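Local coordinates for protein 4-oxalocrotonase tautomerase isozyme (Methylibium petroleiphilum, PDB 4FDX) that belongs to the tautomerase enzyme family of the MIF clan and assembles from six small subunits built around a beta-alpha-beta unit, at residues B[26-31]-B[36-41]. Numbering follows the deposited sequence.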
# COMPACT_ATOMS: atom_id res chain seq x y z
N ALA B 26 -10.79 -10.98 -15.08
CA ALA B 26 -10.72 -9.67 -15.77
C ALA B 26 -9.26 -9.38 -16.12
O ALA B 26 -8.98 -8.95 -17.23
CB ALA B 26 -11.32 -8.55 -14.91
N VAL B 27 -8.34 -9.66 -15.18
CA VAL B 27 -6.90 -9.32 -15.33
C VAL B 27 -6.29 -10.31 -16.35
O VAL B 27 -5.59 -9.89 -17.27
CB VAL B 27 -6.23 -9.39 -13.95
CG1 VAL B 27 -4.69 -9.42 -14.10
CG2 VAL B 27 -6.62 -8.14 -13.17
N VAL B 28 -6.57 -11.61 -16.17
CA VAL B 28 -6.09 -12.64 -17.10
C VAL B 28 -6.44 -12.22 -18.55
O VAL B 28 -5.57 -12.21 -19.43
CB VAL B 28 -6.71 -13.98 -16.72
CG1 VAL B 28 -6.46 -15.03 -17.83
CG2 VAL B 28 -6.09 -14.53 -15.45
N ARG B 29 -7.70 -11.81 -18.80
CA ARG B 29 -8.19 -11.59 -20.16
C ARG B 29 -7.60 -10.34 -20.76
O ARG B 29 -7.14 -10.36 -21.91
CB ARG B 29 -9.71 -11.55 -20.16
CG ARG B 29 -10.16 -11.31 -21.60
CD ARG B 29 -11.67 -11.23 -21.74
NE ARG B 29 -12.30 -10.20 -20.91
CZ ARG B 29 -12.77 -10.41 -19.68
NH1 ARG B 29 -12.62 -11.59 -19.07
NH2 ARG B 29 -13.34 -9.42 -19.03
N THR B 30 -7.54 -9.26 -19.99
CA THR B 30 -7.17 -7.93 -20.50
C THR B 30 -5.66 -7.70 -20.50
O THR B 30 -5.16 -6.86 -21.33
CB THR B 30 -7.80 -6.78 -19.70
OG1 THR B 30 -7.44 -6.85 -18.31
CG2 THR B 30 -9.30 -6.84 -19.84
N LEU B 31 -4.94 -8.43 -19.64
CA LEU B 31 -3.51 -8.30 -19.54
C LEU B 31 -2.70 -9.46 -20.08
O LEU B 31 -1.45 -9.37 -20.03
CB LEU B 31 -3.07 -7.96 -18.12
CG LEU B 31 -3.71 -6.66 -17.58
CD1 LEU B 31 -3.39 -6.36 -16.12
CD2 LEU B 31 -3.42 -5.39 -18.41
N ASP B 36 -2.18 -18.08 -12.36
CA ASP B 36 -1.22 -18.21 -11.27
C ASP B 36 -0.29 -16.98 -11.17
O ASP B 36 0.53 -16.96 -10.18
CB ASP B 36 -0.38 -19.52 -11.48
CG ASP B 36 0.41 -19.44 -12.80
OD1 ASP B 36 1.24 -18.52 -12.94
OD2 ASP B 36 0.17 -20.25 -13.73
N GLN B 37 -0.35 -16.00 -12.12
CA GLN B 37 0.46 -14.77 -11.98
C GLN B 37 -0.38 -13.66 -11.30
O GLN B 37 0.08 -12.51 -11.23
CB GLN B 37 0.94 -14.26 -13.33
CG GLN B 37 1.93 -15.23 -14.04
CD GLN B 37 2.20 -14.72 -15.48
OE1 GLN B 37 1.49 -15.04 -16.42
NE2 GLN B 37 3.19 -13.88 -15.60
N VAL B 38 -1.63 -14.00 -10.91
CA VAL B 38 -2.55 -12.96 -10.38
C VAL B 38 -2.84 -13.19 -8.91
O VAL B 38 -3.42 -14.22 -8.54
CB VAL B 38 -3.88 -12.88 -11.15
CG1 VAL B 38 -4.71 -11.69 -10.66
CG2 VAL B 38 -3.55 -12.66 -12.62
N ARG B 39 -2.35 -12.26 -8.08
CA ARG B 39 -2.62 -12.36 -6.63
C ARG B 39 -3.46 -11.17 -6.15
O ARG B 39 -3.31 -10.06 -6.66
CB ARG B 39 -1.30 -12.36 -5.86
CG ARG B 39 -0.59 -13.71 -6.04
CD ARG B 39 0.88 -13.59 -5.59
NE ARG B 39 1.39 -14.97 -5.55
CZ ARG B 39 1.57 -15.70 -6.64
NH1 ARG B 39 1.46 -15.22 -7.87
NH2 ARG B 39 1.99 -16.97 -6.50
N ILE B 40 -4.48 -11.44 -5.33
CA ILE B 40 -5.27 -10.36 -4.78
C ILE B 40 -5.16 -10.43 -3.26
O ILE B 40 -5.27 -11.55 -2.62
CB ILE B 40 -6.78 -10.57 -5.18
CG1 ILE B 40 -6.86 -10.62 -6.73
CG2 ILE B 40 -7.56 -9.38 -4.61
CD1 ILE B 40 -8.22 -10.81 -7.31
N LEU B 41 -5.01 -9.24 -2.67
CA LEU B 41 -4.94 -9.11 -1.20
C LEU B 41 -6.15 -8.23 -0.87
O LEU B 41 -6.29 -7.16 -1.48
CB LEU B 41 -3.65 -8.33 -0.77
CG LEU B 41 -2.38 -9.11 -0.97
CD1 LEU B 41 -2.05 -9.63 -2.38
CD2 LEU B 41 -1.29 -8.22 -0.45
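Val27 and Val38 mark the nearest backbone approach of segments 26-31 and 36-41, with 7.5 Å from Val27 CA to Val38 CA. Segment 26-31 is the last part of helix 13-31; segment 36-41 leaves a short 3-10 turn and enters strand 39-45. The contact lies where the chain passes from helix to strand within the right-handed beta-alpha-beta crossover of the tautomerase fold, in which strand 39-45 lies parallel to strand 2-8. Only 108 Å² is buried between the two segments, and three valines supply nearly all of it.

Val27 and Val38 both direct their CB toward the opposite segment, and the two side chains meet at a slant. Val27 CG1 stands trans to the Val27 N (chi1 165°), which carries it to the Val38 methyls. It lies 3.7 Å from Val38 CG2. Val38 CG1 is 4.1 Å from the same Val27 CG1, so a single methyl faces both branches of Val38. Val28 adds a looser touch at the flank: its CG2 comes to 4.2 Å from Val38 CG2. Val33 of the connecting loop packs on both Val27 and Val38, while Val27 also rests on Pro1 and on Ile23 of a neighbouring subunit.

Ala26 O and Asp36 O each take a side-chain bond from within their own segment. On the helix, Ala26 O is gripped twice from opposite faces of its carbonyl plane, by Thr30 N and by Thr30 OG1 at 2.8 Å from Ala26 O. On the strand side the Arg39 guanidinium group reaches back to the 3-10 turn, where Arg39 NH1 donates to Asp36 O over 3.0 Å. This bond is bent, with an N-H...O angle of 142°, and Asp36 O sits 27° out of the guanidinium plane.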